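Local coordinates for protein bacillaene synthase decarboxylase PksI (PDB 4Q1K) that decarboxylates the 3-methylglutaconyl group carried on PksL to a 3-methylcrotonyl moiety during biosynthesis of the polyketide antibiotic bacillaene, at residues Gly154-Phe163 / Ile242-Phe253; His123-Met131 / Ser144-Lys152. The protein carries 1 engineered substitution. All coordinates share one frame; numbering follows the deposited sequence.

Interaction 1: residues Gly154-Phe163 / Ile242-Phe253; sequences GFTPGMGATF and IEQELMMHEATF. Engineered in segment 242-253: Ala-251 (natural residue Lys).
At the active site of this crotonase-fold decarboxylase, the loop leading into helix 161-169 packs along the C-terminal part of helix 220-252, which carries the active-site residue His-249: Phe-155 meets Phe-253 at one end, Glu-245 meets Thr-162 at the other, and Thr-156 meets Thr-252 in between. The Phe-155 ring stacks face to face on Phe-253, centroids 3.8 Å apart and planes 12° from parallel, while its edge is turned, offset, toward the face of His-249, making a three-ring aromatic cluster. A first torsion that sets CG between the backbone N and the carbonyl carbon (chi1 60°) lays the Phe-155 ring alongside Phe-253. Phe-155 CB adds a CH-pi contact over the same ring. At this end a water joins Gly-154 O to Thr-252 O.

Farther along, the extended Glu-245 side chain reaches across to the start of helix 161-169. Its OE1 accepts a bent bond from Gly-160 N, the N-cap, at 2.8 Å through the syn lone pair. OE2 takes two donors, Thr-162 N at 2.8 Å nearly in line with the C-O bond and Thr-162 OG1 at 2.5 Å on the anti side. Three bonds thus fix the carboxylate's rotation.

Between these ends, Thr-156 N gives a nearly straight bond (164°) to Thr-252 OG1 at 3.2 Å, and that hydroxyl donates in turn to Met-248 O. Another water links Thr-156 OG1, Pro-157 O and Glu-245 O.

Thr-162 OG1 is also hydrogen-bonded to His-229 of a neighbouring subunit, Phe-100 meets the His-249 ring, and helix 87-94 packs on the stacked phenylalanines through Leu-90 and Ile-93.

Interaction 2: residues His123-Met131 / Ser144-Lys152; sequences HGIGGGFVM and SVYTANFMK
Three backbone hydrogen bonds join Gly-124 to Val-145, Thr-147 to Gly-124 and Gly-126 to Thr-147, pairing strands 123-125 and 145-147 in parallel within the small three-stranded sheet of the crotonase fold. Gly-124 N meets Val-145 O at 2.9 Å, and Thr-147 N returns to Gly-124 O at 3.0 Å. The last bond, from Gly-126 N to Thr-147 O at 2.8 Å, comes from the N-cap of helix 127-133, so the pairing continues right up to the turn into that helix.

On one face of the sheet, CG2 of Ile-125 touches Thr-147 CG2 and lies against the Asn-149 amide, while Thr-147 OG1 bonds to Gly-182 O. On the other, Gly-124 leaves room for the Tyr-146 ring, whose hydroxyl is bonded to Met-120 O.

Phe-129 has its CG trans to the backbone N (chi1 -178°), which brings its ring from the helix back over strand 145-147. Tyr-146 CB sits over its face, 4.1 Å from the centroid, and the two rings are inclined at 37°. Beyond the strand, Phe-150 brings CZ to within 3.6 Å of Gly-126 C, and Val-130 CG2 approaches that ring at its edge, 3.9 Å from CZ.

In the fold
Interaction 2 comes first along the chain: strand 123-125 and helix 127-133 meet strand 145-147 before the loop of interaction 1 begins, and that loop then runs into helix 161-169 and packs against helix 220-252, far later in sequence. The centres lie 15 Å apart, with interaction 2 nearer the centre of the chain, yet the two contacts touch. Pro-157 packs on Phe-150, Ala-161 on Val-130, and Met-159 on Gly-127. Helix 127-133 and Phe-150, which follows strand 145-147, therefore back the loop that faces His-249. Both contacts reach a neighbouring subunit of the homotrimer, interaction 1 more extensively (nine residues within reach against two), placing the active site close to the subunit boundary.

Interaction 1: residues Gly154-Phe163 / Ile242-Phe253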
ATOM      1  N   GLY B 154      11.655  22.290 -11.701  1.00 24.87           N
ATOM      2  CA  GLY B 154      10.658  23.334 -11.532  1.00 24.70           C
ATOM      3  C   GLY B 154       9.318  22.994 -12.033  1.00 27.04           C
ATOM      4  O   GLY B 154       8.386  23.768 -11.843  1.00 25.26           O
ATOM      5  N   PHE B 155       9.177  21.814 -12.668  1.00 27.30           N
ATOM      6  CA  PHE B 155       7.873  21.506 -13.296  1.00 25.59           C
ATOM      7  C   PHE B 155       7.305  20.251 -12.657  1.00 23.25           C
ATOM      8  O   PHE B 155       8.037  19.442 -12.042  1.00 20.73           O
ATOM      9  CB  PHE B 155       7.962  21.353 -14.851  1.00 26.55           C
ATOM     10  CG  PHE B 155       8.906  20.242 -15.349  1.00 26.00           C
ATOM     11  CD1 PHE B 155       8.471  18.924 -15.486  1.00 27.76           C
ATOM     12  CD2 PHE B 155      10.227  20.548 -15.734  1.00 28.62           C
ATOM     13  CE1 PHE B 155       9.373  17.927 -15.914  1.00 25.70           C
ATOM     14  CE2 PHE B 155      11.114  19.554 -16.227  1.00 28.58           C
ATOM     15  CZ  PHE B 155      10.679  18.232 -16.266  1.00 26.77           C
ATOM     16  N   THR B 156       6.006  20.079 -12.786  1.00 22.29           N
ATOM     17  CA  THR B 156       5.333  18.907 -12.182  1.00 23.11           C
ATOM     18  C   THR B 156       5.581  17.588 -12.947  1.00 23.22           C
ATOM     19  O   THR B 156       5.924  17.620 -14.115  1.00 21.99           O
ATOM     20  CB  THR B 156       3.846  19.203 -12.102  1.00 24.86           C
ATOM     21  OG1 THR B 156       3.366  19.645 -13.398  1.00 25.47           O
ATOM     22  CG2 THR B 156       3.599  20.312 -10.995  1.00 25.05           C
ATOM     23  N   PRO B 157       5.458  16.435 -12.265  1.00 23.00           N
ATOM     24  CA  PRO B 157       5.808  15.172 -12.926  1.00 23.01           C
ATOM     25  C   PRO B 157       4.836  14.911 -14.103  1.00 24.02           C
ATOM     26  O   PRO B 157       3.605  15.060 -13.951  1.00 26.02           O
ATOM     27  CB  PRO B 157       5.632  14.143 -11.800  1.00 22.18           C
ATOM     28  CG  PRO B 157       5.874  14.920 -10.510  1.00 22.52           C
ATOM     29  CD  PRO B 157       5.240  16.275 -10.822  1.00 21.20           C
ATOM     30  N   GLY B 158       5.366  14.461 -15.245  1.00 23.43           N
ATOM     31  CA  GLY B 158       4.477  13.985 -16.342  1.00 24.23           C
ATOM     32  C   GLY B 158       4.652  12.481 -16.540  1.00 24.80           C
ATOM     33  O   GLY B 158       4.971  11.761 -15.575  1.00 23.42           O
ATOM     34  N   MET B 159       4.446  12.001 -17.762  1.00 24.86           N
ATOM     35  CA  MET B 159       4.642  10.586 -18.075  1.00 25.44           C
ATOM     36  C   MET B 159       3.882   9.646 -17.137  1.00 22.23           C
ATOM     37  O   MET B 159       4.323   8.526 -16.876  1.00 23.28           O
ATOM     38  CB  MET B 159       6.133  10.239 -18.065  1.00 28.55           C
ATOM     39  CG  MET B 159       7.005  11.229 -18.822  1.00 33.92           C
ATOM     40  SD  MET B 159       7.283  10.743 -20.535  1.00 44.26           S
ATOM     41  CE  MET B 159       8.663   9.616 -20.349  1.00 33.83           C
ATOM     42  N   GLY B 160       2.740  10.106 -16.639  1.00 21.56           N
ATOM     43  CA  GLY B 160       1.877   9.297 -15.781  1.00 22.39           C
ATOM     44  C   GLY B 160       2.522   9.003 -14.427  1.00 20.71           C
ATOM     45  O   GLY B 160       1.975   8.162 -13.698  1.00 19.95           O
ATOM     46  N   ALA B 161       3.609   9.716 -14.112  1.00 19.51           N
ATOM     47  CA  ALA B 161       4.333   9.485 -12.860  1.00 19.47           C
ATOM     48  C   ALA B 161       3.353   9.669 -11.699  1.00 20.14           C
ATOM     49  O   ALA B 161       3.463   8.961 -10.676  1.00 20.63           O
ATOM     50  CB  ALA B 161       5.470  10.493 -12.762  1.00 19.81           C
ATOM     51  N   THR B 162       2.415  10.647 -11.772  1.00 19.03           N
ATOM     52  CA  THR B 162       1.594  10.859 -10.518  1.00 19.36           C
ATOM     53  C   THR B 162       0.537   9.789 -10.339  1.00 21.12           C
ATOM     54  O   THR B 162      -0.080   9.675  -9.265  1.00 21.42           O
ATOM     55  CB  THR B 162       0.861  12.254 -10.564  1.00 20.36           C
ATOM     56  OG1 THR B 162      -0.114  12.237 -11.657  1.00 23.47           O
ATOM     57  CG2 THR B 162       1.899  13.373 -10.848  1.00 18.94           C
ATOM     58  N   PHE B 163       0.358   8.930 -11.337  1.00 20.08           N
ATOM     59  CA  PHE B 163      -0.584   7.802 -11.163  1.00 20.01           C
ATOM     60  C   PHE B 163       0.248   6.542 -10.810  1.00 17.46           C
ATOM     61  O   PHE B 163      -0.061   5.829  -9.841  1.00 20.83           O
ATOM     62  CB  PHE B 163      -1.290   7.610 -12.506  1.00 21.17           C
ATOM     63  CG  PHE B 163      -2.120   6.355 -12.538  1.00 22.20           C
ATOM     64  CD1 PHE B 163      -3.290   6.311 -11.800  1.00 22.25           C
ATOM     65  CD2 PHE B 163      -1.672   5.211 -13.205  1.00 24.84           C
ATOM     66  CE1 PHE B 163      -4.098   5.166 -11.811  1.00 25.26           C
ATOM     67  CE2 PHE B 163      -2.446   4.036 -13.148  1.00 30.08           C
ATOM     68  CZ  PHE B 163      -3.665   4.023 -12.432  1.00 24.02           C
ATOM     69  N   ILE B 242      -3.244  11.537 -17.306  1.00 22.52           N
ATOM     70  CA  ILE B 242      -2.389  12.142 -18.345  1.00 23.77           C
ATOM     71  C   ILE B 242      -2.929  13.553 -18.676  1.00 24.91           C
ATOM     72  O   ILE B 242      -2.146  14.512 -18.751  1.00 23.93           O
ATOM     73  CB  ILE B 242      -2.342  11.225 -19.589  1.00 24.69           C
ATOM     74  CG1 ILE B 242      -1.531   9.929 -19.243  1.00 21.90           C
ATOM     75  CG2 ILE B 242      -1.638  11.916 -20.735  1.00 25.67           C
ATOM     76  CD1 ILE B 242      -0.112  10.199 -18.721  1.00 22.11           C
ATOM     77  N   GLU B 243      -4.252  13.675 -18.765  1.00 28.21           N
ATOM     78  CA  GLU B 243      -4.875  15.014 -19.098  1.00 27.90           C
ATOM     79  C   GLU B 243      -4.587  15.942 -17.873  1.00 26.66           C
ATOM     80  O   GLU B 243      -4.226  17.096 -18.058  1.00 28.89           O
ATOM     81  CB  GLU B 243      -6.384  14.916 -19.223  1.00 34.00           C
ATOM     82  CG  GLU B 243      -7.041  14.134 -20.359  1.00 47.58           C
ATOM     83  CD  GLU B 243      -8.611  14.049 -20.221  1.00 62.04           C
ATOM     84  OE1 GLU B 243      -9.264  14.956 -19.627  1.00 62.32           O
ATOM     85  OE2 GLU B 243      -9.216  13.052 -20.710  1.00 74.58           O
ATOM     86  N   GLN B 244      -4.774  15.475 -16.631  1.00 24.27           N
ATOM     87  CA  GLN B 244      -4.412  16.305 -15.474  1.00 25.03           C
ATOM     88  C   GLN B 244      -2.933  16.738 -15.446  1.00 26.55           C
ATOM     89  O   GLN B 244      -2.606  17.883 -15.154  1.00 25.47           O
ATOM     90  CB  GLN B 244      -4.787  15.552 -14.197  1.00 25.84           C
ATOM     91  CG  GLN B 244      -6.267  15.425 -14.140  1.00 25.55           C
ATOM     92  CD  GLN B 244      -6.734  14.508 -13.058  1.00 29.78           C
ATOM     93  OE1 GLN B 244      -6.037  13.600 -12.571  1.00 28.96           O
ATOM     94  NE2 GLN B 244      -7.962  14.702 -12.705  1.00 34.85           N
ATOM     95  N   GLU B 245      -2.030  15.806 -15.747  1.00 22.97           N
ATOM     96  CA  GLU B 245      -0.615  16.163 -15.768  1.00 21.47           C
ATOM     97  C   GLU B 245      -0.284  17.154 -16.891  1.00 24.87           C
ATOM     98  O   GLU B 245       0.597  18.013 -16.731  1.00 23.06           O
ATOM     99  CB  GLU B 245       0.171  14.898 -16.003  1.00 23.16           C
ATOM    100  CG  GLU B 245       0.176  14.043 -14.712  1.00 21.04           C
ATOM    101  CD  GLU B 245       0.970  12.768 -14.856  1.00 25.10           C
ATOM    102  OE1 GLU B 245       1.481  12.497 -15.916  1.00 22.93           O
ATOM    103  OE2 GLU B 245       1.071  11.969 -13.880  1.00 22.39           O
ATOM    104  N   LEU B 246      -0.966  17.010 -18.028  1.00 26.47           N
ATOM    105  CA  LEU B 246      -0.785  18.000 -19.118  1.00 26.46           C
ATOM    106  C   LEU B 246      -1.244  19.383 -18.624  1.00 26.25           C
ATOM    107  O   LEU B 246      -0.560  20.350 -18.893  1.00 27.00           O
ATOM    108  CB  LEU B 246      -1.564  17.600 -20.410  1.00 27.84           C
ATOM    109  CG  LEU B 246      -0.934  16.492 -21.264  1.00 29.59           C
ATOM    110  CD1 LEU B 246      -1.864  16.038 -22.392  1.00 31.77           C
ATOM    111  CD2 LEU B 246       0.420  16.970 -21.811  1.00 31.40           C
ATOM    112  N   MET B 247      -2.347  19.435 -17.885  1.00 25.91           N
ATOM    113  CA  MET B 247      -2.821  20.683 -17.299  1.00 30.09           C
ATOM    114  C   MET B 247      -1.775  21.289 -16.365  1.00 29.83           C
ATOM    115  O   MET B 247      -1.518  22.491 -16.409  1.00 28.22           O
ATOM    116  CB  MET B 247      -4.133  20.458 -16.546  1.00 31.62           C
ATOM    117  CG  MET B 247      -5.359  20.392 -17.440  1.00 42.94           C
ATOM    118  SD  MET B 247      -6.902  20.393 -16.509  1.00 61.25           S
ATOM    119  CE  MET B 247      -6.498  19.255 -15.184  1.00 55.75           C
ATOM    120  N   MET B 248      -1.174  20.454 -15.520  1.00 26.75           N
ATOM    121  CA  MET B 248      -0.154  20.930 -14.578  1.00 23.95           C
ATOM    122  C   MET B 248       1.090  21.421 -15.327  1.00 26.44           C
ATOM    123  O   MET B 248       1.730  22.404 -14.901  1.00 26.54           O
ATOM    124  CB  MET B 248       0.173  19.841 -13.510  1.00 24.21           C
ATOM    125  CG  MET B 248      -1.003  19.575 -12.574  1.00 26.27           C
ATOM    126  SD  MET B 248      -0.416  18.567 -11.158  1.00 30.84           S
ATOM    127  CE  MET B 248      -0.167  16.999 -12.022  1.00 30.21           C
ATOM    128  N   HIS B 249       1.408  20.790 -16.449  1.00 26.09           N
ATOM    129  CA  HIS B 249       2.562  21.196 -17.248  1.00 27.14           C
ATOM    130  C   HIS B 249       2.224  22.586 -17.813  1.00 28.04           C
ATOM    131  O   HIS B 249       3.102  23.463 -17.921  1.00 27.53           O
ATOM    132  CB  HIS B 249       2.792  20.234 -18.402  1.00 28.59           C
ATOM    133  CG  HIS B 249       3.700  19.073 -18.067  1.00 30.32           C
ATOM    134  ND1 HIS B 249       4.189  18.838 -16.797  1.00 30.78           N
ATOM    135  CD2 HIS B 249       4.258  18.140 -18.856  1.00 27.24           C
ATOM    136  CE1 HIS B 249       4.962  17.760 -16.805  1.00 26.25           C
ATOM    137  NE2 HIS B 249       5.040  17.330 -18.046  1.00 31.21           N
ATOM    138  N   GLU B 250       0.964  22.742 -18.215  1.00 29.74           N
ATOM    139  CA  GLU B 250       0.529  24.117 -18.728  1.00 30.09           C
ATOM    140  C   GLU B 250       0.777  25.187 -17.693  1.00 32.36           C
ATOM    141  O   GLU B 250       1.253  26.308 -17.975  1.00 32.48           O
ATOM    142  CB  GLU B 250      -0.973  24.047 -19.101  1.00 34.84           C
ATOM    143  CG  GLU B 250      -1.665  25.381 -19.188  1.00 55.13           C
ATOM    144  CD  GLU B 250      -1.735  25.794 -20.624  1.00 63.67           C
ATOM    145  OE1 GLU B 250      -2.855  25.777 -21.184  1.00 70.69           O
ATOM    146  OE2 GLU B 250      -0.657  26.062 -21.202  1.00 72.95           O
ATOM    147  N   ALA B 251       0.536  24.854 -16.448  1.00 28.40           N
ATOM    148  CA  ALA B 251       0.676  25.830 -15.416  1.00 31.33           C
ATOM    149  C   ALA B 251       2.126  25.981 -14.863  1.00 33.08           C
ATOM    150  O   ALA B 251       2.408  26.934 -14.162  1.00 33.20           O
ATOM    151  CB  ALA B 251      -0.271  25.452 -14.300  1.00 33.59           C
ATOM    152  N   THR B 252       3.023  25.006 -15.100  1.00 29.29           N
ATOM    153  CA  THR B 252       4.355  25.040 -14.467  1.00 26.93           C
ATOM    154  C   THR B 252       5.556  25.008 -15.446  1.00 30.15           C
ATOM    155  O   THR B 252       6.669  25.422 -15.061  1.00 33.51           O
ATOM    156  CB  THR B 252       4.507  23.892 -13.349  1.00 27.46           C
ATOM    157  OG1 THR B 252       4.449  22.589 -13.955  1.00 28.42           O
ATOM    158  CG2 THR B 252       3.359  23.987 -12.372  1.00 26.39           C
ATOM    159  N   PHE B 253       5.407  24.401 -16.602  1.00 25.65           N
ATOM    160  CA  PHE B 253       6.558  24.105 -17.438  1.00 29.26           C
ATOM    161  C   PHE B 253       7.116  25.331 -18.165  1.00 34.54           C
ATOM    162  O   PHE B 253       8.233  25.362 -18.559  1.00 36.25           O
ATOM    163  CB  PHE B 253       6.231  23.010 -18.467  1.00 29.65           C
ATOM    164  CG  PHE B 253       7.302  21.971 -18.654  1.00 28.68           C
ATOM    165  CD1 PHE B 253       6.995  20.641 -18.553  1.00 26.07           C
ATOM    166  CD2 PHE B 253       8.589  22.307 -18.949  1.00 25.88           C
ATOM    167  CE1 PHE B 253       7.941  19.680 -18.729  1.00 25.73           C
ATOM    168  CE2 PHE B 253       9.540  21.347 -19.127  1.00 27.27           C
ATOM    169  CZ  PHE B 253       9.217  20.025 -19.035  1.00 27.85           C
TER
HETATM  170  O   HOH W   1       7.659  26.453 -12.736  1.00 34.16           O
HETATM  171  O   HOH W   2       2.337  17.371 -14.422  1.00 22.64           O

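Interaction 2: residues His123-Met131 / Ser144-Lys152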
ATOM      1  N   HIS B 123      20.780   2.765 -13.468  1.00 20.83           N
ATOM      2  CA  HIS B 123      20.000   3.909 -12.971  1.00 20.06           C
ATOM      3  C   HIS B 123      18.699   4.144 -13.748  1.00 20.94           C
ATOM      4  O   HIS B 123      18.647   3.894 -14.974  1.00 19.84           O
ATOM      5  CB  HIS B 123      20.829   5.173 -13.060  1.00 19.70           C
ATOM      6  CG  HIS B 123      22.172   5.002 -12.418  1.00 23.02           C
ATOM      7  ND1 HIS B 123      23.366   5.077 -13.135  1.00 25.90           N
ATOM      8  CD2 HIS B 123      22.500   4.671 -11.152  1.00 20.68           C
ATOM      9  CE1 HIS B 123      24.377   4.866 -12.304  1.00 22.57           C
ATOM     10  NE2 HIS B 123      23.873   4.623 -11.097  1.00 26.88           N
ATOM     11  N   GLY B 124      17.687   4.624 -13.030  1.00 19.67           N
ATOM     12  CA  GLY B 124      16.405   4.852 -13.622  1.00 19.40           C
ATOM     13  C   GLY B 124      16.043   6.283 -13.195  1.00 20.76           C
ATOM     14  O   GLY B 124      15.800   6.566 -11.991  1.00 21.00           O
ATOM     15  N   ILE B 125      16.014   7.186 -14.168  1.00 18.88           N
ATOM     16  CA  ILE B 125      15.929   8.619 -13.891  1.00 19.81           C
ATOM     17  C   ILE B 125      14.699   9.207 -14.657  1.00 22.21           C
ATOM     18  O   ILE B 125      14.561   9.003 -15.864  1.00 22.04           O
ATOM     19  CB  ILE B 125      17.206   9.351 -14.403  1.00 18.86           C
ATOM     20  CG1 ILE B 125      18.442   8.732 -13.721  1.00 22.57           C
ATOM     21  CG2 ILE B 125      17.102  10.885 -14.185  1.00 18.17           C
ATOM     22  CD1 ILE B 125      19.733   9.057 -14.415  1.00 29.23           C
ATOM     23  N   GLY B 126      13.828   9.895 -13.916  1.00 21.07           N
ATOM     24  CA  GLY B 126      12.728  10.640 -14.429  1.00 21.66           C
ATOM     25  C   GLY B 126      11.822   9.763 -15.229  1.00 21.06           C
ATOM     26  O   GLY B 126      11.355   8.744 -14.765  1.00 21.19           O
ATOM     27  N   GLY B 127      11.624  10.158 -16.510  1.00 20.25           N
ATOM     28  CA  GLY B 127      10.776   9.349 -17.430  1.00 21.02           C
ATOM     29  C   GLY B 127      11.233   7.907 -17.579  1.00 24.45           C
ATOM     30  O   GLY B 127      10.380   7.019 -17.819  1.00 22.34           O
ATOM     31  N   GLY B 128      12.557   7.702 -17.494  1.00 21.90           N
ATOM     32  CA  GLY B 128      13.183   6.372 -17.577  1.00 23.02           C
ATOM     33  C   GLY B 128      12.695   5.467 -16.410  1.00 23.57           C
ATOM     34  O   GLY B 128      12.307   4.295 -16.636  1.00 25.65           O
ATOM     35  N   PHE B 129      12.656   6.004 -15.190  1.00 22.45           N
ATOM     36  CA  PHE B 129      12.127   5.286 -14.003  1.00 20.92           C
ATOM     37  C   PHE B 129      10.659   5.037 -14.166  1.00 22.68           C
ATOM     38  O   PHE B 129      10.168   3.904 -13.959  1.00 18.92           O
ATOM     39  CB  PHE B 129      12.411   6.150 -12.774  1.00 22.13           C
ATOM     40  CG  PHE B 129      11.983   5.545 -11.426  1.00 24.44           C
ATOM     41  CD1 PHE B 129      12.323   4.245 -11.065  1.00 23.03           C
ATOM     42  CD2 PHE B 129      11.371   6.370 -10.486  1.00 27.66           C
ATOM     43  CE1 PHE B 129      11.927   3.748  -9.822  1.00 24.86           C
ATOM     44  CE2 PHE B 129      10.986   5.893  -9.210  1.00 28.55           C
ATOM     45  CZ  PHE B 129      11.302   4.559  -8.895  1.00 25.25           C
ATOM     46  N   VAL B 130       9.909   6.060 -14.592  1.00 21.19           N
ATOM     47  CA  VAL B 130       8.471   5.900 -14.683  1.00 20.49           C
ATOM     48  C   VAL B 130       8.091   4.848 -15.766  1.00 20.01           C
ATOM     49  O   VAL B 130       7.172   4.012 -15.552  1.00 19.87           O
ATOM     50  CB  VAL B 130       7.842   7.290 -15.071  1.00 21.43           C
ATOM     51  CG1 VAL B 130       6.362   7.115 -15.453  1.00 21.35           C
ATOM     52  CG2 VAL B 130       8.152   8.185 -13.853  1.00 19.20           C
ATOM     53  N   MET B 131       8.803   4.883 -16.902  1.00 22.65           N
ATOM     54  CA  MET B 131       8.517   3.875 -17.938  1.00 23.79           C
ATOM     55  C   MET B 131       8.676   2.459 -17.380  1.00 23.24           C
ATOM     56  O   MET B 131       7.830   1.557 -17.691  1.00 26.28           O
ATOM     57  CB  MET B 131       9.447   4.073 -19.161  1.00 22.61           C
ATOM     58  CG  MET B 131       9.282   2.882 -20.136  1.00 24.67           C
ATOM     59  SD  MET B 131      10.504   3.129 -21.501  1.00 28.32           S
ATOM     60  CE  MET B 131      12.021   2.826 -20.593  1.00 21.76           C
ATOM     61  N   SER B 144      22.255   1.111  -7.826  1.00 19.76           N
ATOM     62  CA  SER B 144      21.812   2.130  -8.806  1.00 19.83           C
ATOM     63  C   SER B 144      20.967   3.207  -8.173  1.00 20.18           C
ATOM     64  O   SER B 144      20.328   2.960  -7.080  1.00 21.07           O
ATOM     65  CB  SER B 144      21.000   1.429  -9.877  1.00 19.03           C
ATOM     66  OG  SER B 144      21.948   0.557 -10.603  1.00 23.35           O
ATOM     67  N   VAL B 145      20.843   4.333  -8.877  1.00 20.65           N
ATOM     68  CA  VAL B 145      20.039   5.491  -8.429  1.00 19.35           C
ATOM     69  C   VAL B 145      18.698   5.567  -9.133  1.00 19.60           C
ATOM     70  O   VAL B 145      18.624   5.322 -10.323  1.00 19.86           O
ATOM     71  CB  VAL B 145      20.842   6.768  -8.592  1.00 23.32           C
ATOM     72  CG1 VAL B 145      19.971   7.960  -8.265  1.00 24.94           C
ATOM     73  CG2 VAL B 145      21.982   6.716  -7.570  1.00 25.17           C
ATOM     74  N   TYR B 146      17.627   5.816  -8.368  1.00 18.61           N
ATOM     75  CA  TYR B 146      16.246   5.915  -8.940  1.00 20.55           C
ATOM     76  C   TYR B 146      15.691   7.251  -8.515  1.00 20.09           C
ATOM     77  O   TYR B 146      15.791   7.619  -7.360  1.00 20.56           O
ATOM     78  CB  TYR B 146      15.345   4.766  -8.486  1.00 19.62           C
ATOM     79  CG  TYR B 146      15.995   3.443  -8.953  1.00 18.37           C
ATOM     80  CD1 TYR B 146      15.911   3.031 -10.276  1.00 17.95           C
ATOM     81  CD2 TYR B 146      16.742   2.659  -8.041  1.00 17.47           C
ATOM     82  CE1 TYR B 146      16.612   1.893 -10.720  1.00 17.62           C
ATOM     83  CE2 TYR B 146      17.418   1.522  -8.457  1.00 18.14           C
ATOM     84  CZ  TYR B 146      17.381   1.170  -9.830  1.00 17.79           C
ATOM     85  OH  TYR B 146      17.983   0.047 -10.263  1.00 19.30           O
ATOM     86  N   THR B 147      15.102   7.997  -9.465  1.00 17.00           N
ATOM     87  CA  THR B 147      14.550   9.291  -9.008  1.00 17.92           C
ATOM     88  C   THR B 147      13.391   9.670  -9.959  1.00 20.24           C
ATOM     89  O   THR B 147      13.453   9.397 -11.138  1.00 22.23           O
ATOM     90  CB  THR B 147      15.618  10.381  -9.009  1.00 21.24           C
ATOM     91  OG1 THR B 147      15.033  11.655  -8.734  1.00 20.47           O
ATOM     92  CG2 THR B 147      16.253  10.508 -10.398  1.00 20.09           C
ATOM     93  N   ALA B 148      12.334  10.277  -9.422  1.00 19.50           N
ATOM     94  CA  ALA B 148      11.329  10.925 -10.323  1.00 17.93           C
ATOM     95  C   ALA B 148      11.676  12.394 -10.205  1.00 20.83           C
ATOM     96  O   ALA B 148      11.172  13.107  -9.269  1.00 20.97           O
ATOM     97  CB  ALA B 148       9.934  10.648  -9.756  1.00 19.38           C
ATOM     98  N   ASN B 149      12.703  12.794 -10.961  1.00 19.38           N
ATOM     99  CA  ASN B 149      13.361  14.111 -10.690  1.00 21.51           C
ATOM    100  C   ASN B 149      12.751  15.390 -11.355  1.00 20.53           C
ATOM    101  O   ASN B 149      13.338  16.434 -11.197  1.00 21.45           O
ATOM    102  CB  ASN B 149      14.852  14.021 -11.013  1.00 20.13           C
ATOM    103  CG  ASN B 149      15.141  13.856 -12.469  1.00 20.09           C
ATOM    104  OD1 ASN B 149      14.238  13.590 -13.276  1.00 22.45           O
ATOM    105  ND2 ASN B 149      16.425  14.005 -12.842  1.00 20.29           N
ATOM    106  N   PHE B 150      11.578  15.270 -11.968  1.00 22.05           N
ATOM    107  CA  PHE B 150      10.809  16.326 -12.653  1.00 22.38           C
ATOM    108  C   PHE B 150      10.858  17.621 -11.862  1.00 23.51           C
ATOM    109  O   PHE B 150      11.264  18.674 -12.377  1.00 20.55           O
ATOM    110  CB  PHE B 150       9.340  15.858 -12.834  1.00 18.71           C
ATOM    111  CG  PHE B 150       9.239  14.467 -13.428  1.00 20.05           C
ATOM    112  CD1 PHE B 150       9.418  14.262 -14.801  1.00 23.80           C
ATOM    113  CD2 PHE B 150       9.033  13.365 -12.592  1.00 20.92           C
ATOM    114  CE1 PHE B 150       9.331  12.975 -15.373  1.00 24.95           C
ATOM    115  CE2 PHE B 150       8.948  12.077 -13.150  1.00 21.80           C
ATOM    116  CZ  PHE B 150       9.064  11.888 -14.512  1.00 23.92           C
ATOM    117  N   MET B 151      10.461  17.548 -10.592  1.00 21.84           N
ATOM    118  CA  MET B 151      10.340  18.808  -9.791  1.00 22.89           C
ATOM    119  C   MET B 151      11.693  19.467  -9.502  1.00 22.53           C
ATOM    120  O   MET B 151      11.793  20.672  -9.167  1.00 22.53           O
ATOM    121  CB  MET B 151       9.589  18.488  -8.458  1.00 21.81           C
ATOM    122  CG  MET B 151       8.100  18.106  -8.699  1.00 21.35           C
ATOM    123  SD  MET B 151       7.040  19.656  -8.820  1.00 23.86           S
ATOM    124  CE  MET B 151       6.974  20.081  -7.110  1.00 21.23           C
ATOM    125  N   LYS B 152      12.796  18.749  -9.601  1.00 20.86           N
ATOM    126  CA  LYS B 152      14.082  19.488  -9.447  1.00 22.51           C
ATOM    127  C   LYS B 152      14.215  20.555 -10.562  1.00 24.53           C
ATOM    128  O   LYS B 152      14.904  21.596 -10.395  1.00 24.70           O
ATOM    129  CB  LYS B 152      15.210  18.490  -9.604  1.00 24.82           C
ATOM    130  CG  LYS B 152      16.609  19.043  -9.659  1.00 33.03           C
ATOM    131  CD  LYS B 152      17.599  17.920  -9.948  1.00 36.79           C
ATOM    132  CE  LYS B 152      17.638  17.504 -11.407  1.00 37.86           C
ATOM    133  NZ  LYS B 152      18.961  16.815 -11.632  1.00 34.61           N
TER